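Alpha-L-rhamnosidase (Klebsiella oxytoca, PDB 4XHC) catalyses the hydrolysis of terminal alpha-L-rhamnose residues from rhamnosides, as a two-domain glycoside hydrolase of family 78. Local coordinates at residues Arg87-Ser90 with Ser91-Val95; Ile383-Ala386 with Glu387-Pro391; Gln446-Glu449 with Ile450-Leu454. One frame throughout, in Å; residues are numbered along the deposited sequence.

Interaction 1. Residues Arg87-Ser90 with Ser91-Val95; sequences RELS and SGDSV
Arg87 meets Val95 across the mouth of a tight turn, its NH1 lying 3.5 Å from Val95 CG1 as the two side chains run past each other in opposite directions. The arginine chain bends at chi3 (71°), and Leu89 CD2 lies against one face of the guanidinium, off toward the rim. Arg87 NH2 stays 4.3 Å from Asp93 OD2, beyond a salt bridge, although the opposite charges probably attract. Glu88 starts its side chain away from the residues of the turn, and its OE1 forms a salt bridge with Arg188; a charged residue suits this exposed site. Leu89 is buried, as befits an aliphatic chain, and its CB sits 4.1 Å from Asp93 CB. Ser90 opens a type II beta turn whose closing bond runs from Asp93 N to Ser90 O (3.0 Å). A second bond ties the same two residues together, because Ser90 N donates a hydrogen bond to Asp93 OD2 (2.9 Å). That bond is nearly straight (173° at the hydrogen) and reaches the oxygen from above the carboxylate plane. Asp93 can serve because CG lies beside its own backbone N (chi1 -71°), which folds the short acid back over the turn. Gly92 suits the third turn position, where a CB would press on the carbonyl oxygen of Ser91. The turn leads from the loop after helix 81-84 into strand 94-99, beside strand 175-182: Gly92 and Asp93 bond through their backbones to Val180 and Val95 to Val178, while Leu89 packs on Val180 and on Phe191 of strand 187-200.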
loop_
_atom_site.group_PDB
_atom_site.type_symbol
_atom_site.label_atom_id
_atom_site.label_comp_id
_atom_site.label_asym_id
_atom_site.label_seq_id
_atom_site.Cartn_x
_atom_site.Cartn_y
_atom_site.Cartn_z
ATOM N N ARG A 87 -8.048 16.128 -17.073
ATOM C CA ARG A 87 -7.185 15.133 -17.723
ATOM C C ARG A 87 -7.629 13.711 -17.464
ATOM O O ARG A 87 -8.114 13.384 -16.386
ATOM C CB ARG A 87 -5.724 15.266 -17.281
ATOM C CG ARG A 87 -4.926 16.296 -18.066
ATOM C CD ARG A 87 -3.452 16.235 -17.706
ATOM N NE ARG A 87 -2.812 15.024 -18.215
ATOM C CZ ARG A 87 -1.567 14.652 -17.931
ATOM N NH1 ARG A 87 -0.809 15.386 -17.124
ATOM N NH2 ARG A 87 -1.081 13.536 -18.453
ATOM N N GLU A 88 -7.422 12.870 -18.471
ATOM C CA GLU A 88 -7.751 11.453 -18.414
ATOM C C GLU A 88 -6.455 10.657 -18.543
ATOM O O GLU A 88 -5.872 10.578 -19.624
ATOM C CB GLU A 88 -8.732 11.105 -19.539
ATOM C CG GLU A 88 -10.034 11.890 -19.454
ATOM C CD GLU A 88 -11.000 11.598 -20.588
ATOM O OE1 GLU A 88 -10.773 10.648 -21.366
ATOM O OE2 GLU A 88 -12.004 12.330 -20.697
ATOM N N LEU A 89 -6.016 10.060 -17.442
ATOM C CA LEU A 89 -4.692 9.449 -17.366
ATOM C C LEU A 89 -4.699 7.940 -17.642
ATOM O O LEU A 89 -5.603 7.236 -17.203
ATOM C CB LEU A 89 -4.098 9.707 -15.976
ATOM C CG LEU A 89 -4.145 11.152 -15.470
ATOM C CD1 LEU A 89 -3.778 11.202 -14.001
ATOM C CD2 LEU A 89 -3.234 12.061 -16.287
ATOM N N SER A 90 -3.678 7.456 -18.350
ATOM C CA SER A 90 -3.504 6.021 -18.627
ATOM C C SER A 90 -2.262 5.474 -17.941
ATOM O O SER A 90 -1.536 6.226 -17.293
ATOM C CB SER A 90 -3.416 5.773 -20.142
ATOM O OG SER A 90 -4.489 6.402 -20.810
ATOM N N SER A 91 -2.008 4.175 -18.107
ATOM C CA SER A 91 -0.837 3.536 -17.517
ATOM C C SER A 91 0.427 4.279 -17.884
ATOM O O SER A 91 0.645 4.591 -19.050
ATOM C CB SER A 91 -0.702 2.087 -17.972
ATOM O OG SER A 91 -1.851 1.338 -17.620
ATOM N N GLY A 92 1.242 4.579 -16.875
ATOM C CA GLY A 92 2.517 5.260 -17.076
ATOM C C GLY A 92 2.459 6.766 -16.919
ATOM O O GLY A 92 3.495 7.390 -16.765
ATOM N N ASP A 93 1.266 7.362 -16.971
ATOM C CA ASP A 93 1.137 8.812 -16.801
ATOM C C ASP A 93 1.384 9.192 -15.355
ATOM O O ASP A 93 1.028 8.450 -14.449
ATOM C CB ASP A 93 -0.246 9.301 -17.235
ATOM C CG ASP A 93 -0.446 9.252 -18.749
ATOM O OD1 ASP A 93 0.554 9.146 -19.496
ATOM O OD2 ASP A 93 -1.615 9.326 -19.192
ATOM N N SER A 94 2.018 10.338 -15.138
ATOM C CA SER A 94 2.293 10.815 -13.777
ATOM C C SER A 94 2.428 12.339 -13.714
ATOM O O SER A 94 2.815 12.974 -14.684
ATOM C CB SER A 94 3.561 10.159 -13.221
ATOM O OG SER A 94 4.717 10.836 -13.651
ATOM N N VAL A 95 2.103 12.914 -12.563
ATOM C CA VAL A 95 2.194 14.356 -12.385
ATOM C C VAL A 95 2.813 14.679 -11.046
ATOM O O VAL A 95 2.877 13.816 -10.172
ATOM C CB VAL A 95 0.809 15.007 -12.438
ATOM C CG1 VAL A 95 0.250 14.907 -13.846
ATOM C CG2 VAL A 95 -0.135 14.351 -11.433
#

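Interaction 2. Residues Ile383-Ala386 with Glu387-Pro391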
loop_
_atom_site.group_PDB
_atom_site.type_symbol
_atom_site.label_atom_id
_atom_site.label_comp_id
_atom_site.label_asym_id
_atom_site.label_seq_id
_atom_site.Cartn_x
_atom_site.Cartn_y
_atom_site.Cartn_z
ATOM N N ILE A 383 21.750 25.686 40.631
ATOM C CA ILE A 383 21.956 26.540 41.797
ATOM C C ILE A 383 20.785 27.497 41.950
ATOM O O ILE A 383 20.266 27.680 43.054
ATOM C CB ILE A 383 23.267 27.340 41.693
ATOM C CG1 ILE A 383 24.457 26.398 41.824
ATOM C CG2 ILE A 383 23.356 28.409 42.775
ATOM C CD1 ILE A 383 25.757 26.998 41.329
ATOM N N TRP A 384 20.364 28.110 40.850
ATOM C CA TRP A 384 19.268 29.064 40.919
ATOM C C TRP A 384 17.980 28.381 41.397
ATOM O O TRP A 384 17.215 28.960 42.190
ATOM C CB TRP A 384 19.078 29.778 39.575
ATOM C CG TRP A 384 20.212 30.723 39.236
ATOM C CD1 TRP A 384 20.993 31.419 40.119
ATOM C CD2 TRP A 384 20.662 31.096 37.928
ATOM N NE1 TRP A 384 21.904 32.192 39.444
ATOM C CE2 TRP A 384 21.725 32.014 38.097
ATOM C CE3 TRP A 384 20.269 30.749 36.627
ATOM C CZ2 TRP A 384 22.407 32.585 37.012
ATOM C CZ3 TRP A 384 20.951 31.317 35.549
ATOM C CH2 TRP A 384 22.006 32.227 35.752
ATOM N N LEU A 385 17.765 27.148 40.944
ATOM C CA LEU A 385 16.619 26.360 41.395
ATOM C C LEU A 385 16.783 25.948 42.856
ATOM O O LEU A 385 15.838 26.033 43.644
ATOM C CB LEU A 385 16.431 25.117 40.522
ATOM C CG LEU A 385 15.896 25.345 39.104
ATOM C CD1 LEU A 385 16.016 24.071 38.283
ATOM C CD2 LEU A 385 14.451 25.818 39.128
ATOM N N ALA A 386 17.985 25.503 43.214
ATOM C CA ALA A 386 18.270 25.093 44.591
ATOM C C ALA A 386 18.020 26.216 45.594
ATOM O O ALA A 386 17.494 25.964 46.666
ATOM C CB ALA A 386 19.699 24.583 44.716
ATOM N N GLU A 387 18.386 27.446 45.237
ATOM C CA GLU A 387 18.147 28.608 46.099
ATOM C C GLU A 387 16.678 28.686 46.561
ATOM O O GLU A 387 16.413 29.072 47.695
ATOM C CB GLU A 387 18.591 29.921 45.411
ATOM C CG GLU A 387 20.010 30.399 45.777
ATOM C CD GLU A 387 20.703 31.249 44.696
ATOM O OE1 GLU A 387 20.015 31.986 43.958
ATOM O OE2 GLU A 387 21.955 31.189 44.580
ATOM N N ARG A 388 15.736 28.288 45.703
ATOM C CA ARG A 388 14.303 28.284 46.043
ATOM C C ARG A 388 13.827 27.031 46.774
ATOM O O ARG A 388 13.064 27.130 47.719
ATOM C CB ARG A 388 13.447 28.416 44.786
ATOM C CG ARG A 388 13.712 29.650 43.951
ATOM C CD ARG A 388 12.995 29.523 42.612
ATOM N NE ARG A 388 13.085 30.746 41.820
ATOM C CZ ARG A 388 12.406 31.864 42.070
ATOM N NH1 ARG A 388 11.566 31.941 43.105
ATOM N NH2 ARG A 388 12.574 32.917 41.280
ATOM N N PHE A 389 14.244 25.852 46.318
ATOM C CA PHE A 389 13.671 24.590 46.804
ATOM C C PHE A 389 14.565 23.763 47.731
ATOM O O PHE A 389 14.076 22.834 48.372
ATOM C CB PHE A 389 13.257 23.732 45.612
ATOM C CG PHE A 389 12.389 24.453 44.623
ATOM C CD1 PHE A 389 11.170 24.985 45.012
ATOM C CD2 PHE A 389 12.789 24.596 43.306
ATOM C CE1 PHE A 389 10.366 25.649 44.104
ATOM C CE2 PHE A 389 11.989 25.257 42.391
ATOM C CZ PHE A 389 10.776 25.785 42.790
ATOM N N GLU A 390 15.856 24.095 47.812
ATOM C CA GLU A 390 16.804 23.367 48.671
ATOM C C GLU A 390 18.060 24.224 48.953
ATOM O O GLU A 390 19.146 23.913 48.465
ATOM C CB GLU A 390 17.173 22.021 48.019
ATOM C CG GLU A 390 17.730 20.972 48.981
ATOM C CD GLU A 390 17.923 19.605 48.338
ATOM O OE1 GLU A 390 17.227 19.292 47.356
ATOM O OE2 GLU A 390 18.777 18.826 48.799
ATOM N N PRO A 391 17.910 25.309 49.744
ATOM C CA PRO A 391 18.971 26.324 49.913
ATOM C C PRO A 391 20.304 25.760 50.387
ATOM O O PRO A 391 21.362 26.250 49.990
ATOM C CB PRO A 391 18.404 27.262 50.978
ATOM C CG PRO A 391 16.939 27.032 50.972
ATOM C CD PRO A 391 16.734 25.601 50.578
#
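Glu387 folds its side chain back along the last turns of helix 368-389 toward Ile383 and Trp384. Its CB rests 3.6 Å from Trp384 O. CG and CD then pass Ile383 O, CG at 3.9 Å, and the chain runs on extended. At the tip the carboxylate divides its contacts. OE1 comes to the edge of the indole, 4.0 Å from Trp384 CD1, with the ring and carboxylate planes 60° apart. OE2 lies 3.6 Å from Ile383 CG2, but its main partner is Arg398, with which it forms a salt bridge; an acid here suits both the exposed site and that arginine. Further on, Leu385 CD2 touches Phe389 CE2 at 4.1 Å, two apolar groups crossing where neighbouring helices pack. Glu390 is the first residue to leave helical angles, and its N donates to Ala386 O (2.7 Å), the last i to i+4 bond of this stretch. Pro391, which has no N-H, cannot continue the helical bonding pattern. In the six-hairpin helical domain, Ile383 and Ala386 face helix 391-412, Phe389 packs on helix 322-340, and Leu385 reaches both that helix and helix 302-319, while Glu390 bonds to Arg333 and Trp329.

Interaction 3. Residues Gln446-Glu449 with Ile450-Leu454; sequences QRRE and IMRNL. With SO4 (sulfate ion), chain D.
Ile450 and Gln446 stand one alpha-helical turn apart in helix 444-456, part of the six-hairpin helical domain, and the same i to i+4 spacing governs the whole contact. Ile450 N donates to Gln446 O at 3.0 Å, and the isoleucine's CG1 packs 3.4 Å from that same oxygen. A branched aliphatic residue suits this buried face, which meets Tyr420 and, on helix 430-438, Gln433 and Val437. Glu449 lies on an exposed face, where a charged chain is at home; its carbonyl oxygen receives Asn453 N at 3.0 Å. Asn453 in turn lays its CB beside that oxygen and gives its ND2 to Gln417 O. Arg448 and Arg452, also one turn apart, use their positive charge on a sulfate ion, probably from the crystallisation liquor. Arg448 reaches it with an extended chain whose CG stands opposite the backbone N (chi1 -164°), whereas Arg452 bends at chi2 (-57°). Their NH2 atoms stand 4.3 Å apart, both turned to the same anion. Each guanidinium presents its NE and NH2 edge, with the sulfur in its plane. Beyond the anion, Arg448 NH1 bonds to Cys479 O, and Arg452 NH1 makes salt bridges with Glu455 and Glu484. Sulfate O4 accepts four hydrogen bonds, from the NE and NH2 of each arginine, those from Arg448 NH2 and Arg452 NH2 each 2.9 Å long.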
loop_
_atom_site.group_PDB
_atom_site.type_symbol
_atom_site.label_atom_id
_atom_site.label_comp_id
_atom_site.label_asym_id
_atom_site.label_seq_id
_atom_site.Cartn_x
_atom_site.Cartn_y
_atom_site.Cartn_z
ATOM N N GLN A 446 37.974 38.007 28.376
ATOM C CA GLN A 446 38.568 36.809 27.772
ATOM C C GLN A 446 37.572 36.190 26.780
ATOM O O GLN A 446 37.935 35.773 25.665
ATOM C CB GLN A 446 38.978 35.771 28.837
ATOM C CG GLN A 446 39.693 34.508 28.282
ATOM C CD GLN A 446 39.685 33.301 29.235
ATOM O OE1 GLN A 446 39.400 33.443 30.426
ATOM N NE2 GLN A 446 39.990 32.114 28.709
ATOM N N ARG A 447 36.312 36.134 27.205
ATOM C CA ARG A 447 35.241 35.531 26.420
ATOM C C ARG A 447 34.923 36.315 25.155
ATOM O O ARG A 447 34.657 35.741 24.112
ATOM C CB ARG A 447 33.994 35.385 27.290
ATOM C CG ARG A 447 34.066 34.199 28.241
ATOM C CD ARG A 447 32.818 34.054 29.109
ATOM N NE ARG A 447 33.086 34.400 30.508
ATOM C CZ ARG A 447 32.379 35.251 31.236
ATOM N NH1 ARG A 447 31.314 35.867 30.731
ATOM N NH2 ARG A 447 32.740 35.485 32.486
ATOM N N ARG A 448 34.946 37.636 25.250
ATOM C CA ARG A 448 34.765 38.475 24.078
ATOM C C ARG A 448 35.931 38.275 23.100
ATOM O O ARG A 448 35.705 38.156 21.901
ATOM C CB ARG A 448 34.627 39.936 24.491
ATOM C CG ARG A 448 34.062 40.846 23.418
ATOM C CD ARG A 448 33.848 42.224 23.991
ATOM N NE ARG A 448 33.699 43.239 22.946
ATOM C CZ ARG A 448 32.581 43.924 22.684
ATOM N NH1 ARG A 448 31.451 43.725 23.372
ATOM N NH2 ARG A 448 32.587 44.831 21.718
ATOM N N GLU A 449 37.162 38.227 23.616
ATOM C CA GLU A 449 38.365 37.887 22.814
ATOM C C GLU A 449 38.256 36.530 22.104
ATOM O O GLU A 449 38.758 36.383 20.989
ATOM C CB GLU A 449 39.652 37.876 23.696
ATOM C CG GLU A 449 40.149 39.238 24.227
ATOM C CD GLU A 449 41.249 39.138 25.306
ATOM O OE1 GLU A 449 41.562 40.180 25.940
ATOM O OE2 GLU A 449 41.792 38.028 25.535
ATOM N N ILE A 450 37.610 35.548 22.729
ATOM C CA ILE A 450 37.395 34.246 22.077
ATOM C C ILE A 450 36.433 34.339 20.874
ATOM O O ILE A 450 36.670 33.713 19.837
ATOM C CB ILE A 450 36.892 33.179 23.079
ATOM C CG1 ILE A 450 38.014 32.778 24.033
ATOM C CG2 ILE A 450 36.380 31.924 22.365
ATOM C CD1 ILE A 450 37.523 32.073 25.276
ATOM N N MET A 451 35.360 35.116 21.008
ATOM C CA MET A 451 34.384 35.251 19.933
ATOM C C MET A 451 34.982 36.018 18.754
ATOM O O MET A 451 34.675 35.714 17.600
ATOM C CB MET A 451 33.113 35.947 20.417
ATOM C CG MET A 451 32.412 35.282 21.596
ATOM S SD MET A 451 32.017 33.528 21.434
ATOM C CE MET A 451 30.853 33.548 20.071
ATOM N N ARG A 452 35.838 36.998 19.043
ATOM C CA ARG A 452 36.632 37.670 18.003
ATOM C C ARG A 452 37.628 36.728 17.338
ATOM O O ARG A 452 37.910 36.856 16.150
ATOM C CB ARG A 452 37.423 38.849 18.576
ATOM C CG ARG A 452 36.591 40.033 19.002
ATOM C CD ARG A 452 35.759 40.541 17.843
ATOM N NE ARG A 452 35.179 41.846 18.119
ATOM C CZ ARG A 452 34.213 42.404 17.394
ATOM N NH1 ARG A 452 33.704 41.778 16.332
ATOM N NH2 ARG A 452 33.741 43.594 17.736
ATOM N N ASN A 453 38.152 35.787 18.105
ATOM C CA ASN A 453 39.096 34.821 17.579
ATOM C C ASN A 453 38.423 33.832 16.599
ATOM O O ASN A 453 39.040 33.408 15.627
ATOM C CB ASN A 453 39.778 34.086 18.740
ATOM C CG ASN A 453 41.139 33.545 18.381
ATOM O OD1 ASN A 453 41.752 33.980 17.415
ATOM N ND2 ASN A 453 41.621 32.584 19.156
ATOM N N LEU A 454 37.160 33.483 16.838
ATOM C CA LEU A 454 36.406 32.648 15.893
ATOM C C LEU A 454 36.196 33.346 14.558
ATOM O O LEU A 454 36.245 32.719 13.505
ATOM C CB LEU A 454 35.042 32.302 16.448
ATOM C CG LEU A 454 34.993 31.459 17.728
ATOM C CD1 LEU A 454 33.571 31.415 18.251
ATOM C CD2 LEU A 454 35.491 30.045 17.503
HETATM S S SO4 D . 36.252 44.610 20.494
HETATM O O1 SO4 D . 36.111 46.059 20.277
HETATM O O2 SO4 D . 37.261 44.147 19.505
HETATM O O3 SO4 D . 36.608 44.397 21.907
HETATM O O4 SO4 D . 34.989 43.851 20.370
#

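How the interactions relate
Along the chain, interaction 1 comes first, in the N-terminal beta domain, followed by interactions 2 and 3 in the helical glycosidase domain. Interaction 1 leads into strand 94-99 of the six-stranded antiparallel sheet, and its centre lies about 67 Å from that of interaction 2 and about 60 Å from that of interaction 3, across the centre of the chain. Interactions 2 and 3 share a domain but not a helix, being on 368-389 and 444-456; their nearest atoms are about 11 Å apart, and they do not touch. The three therefore belong to separate parts of the two-domain fold, and none includes a residue of the rhamnose pocket.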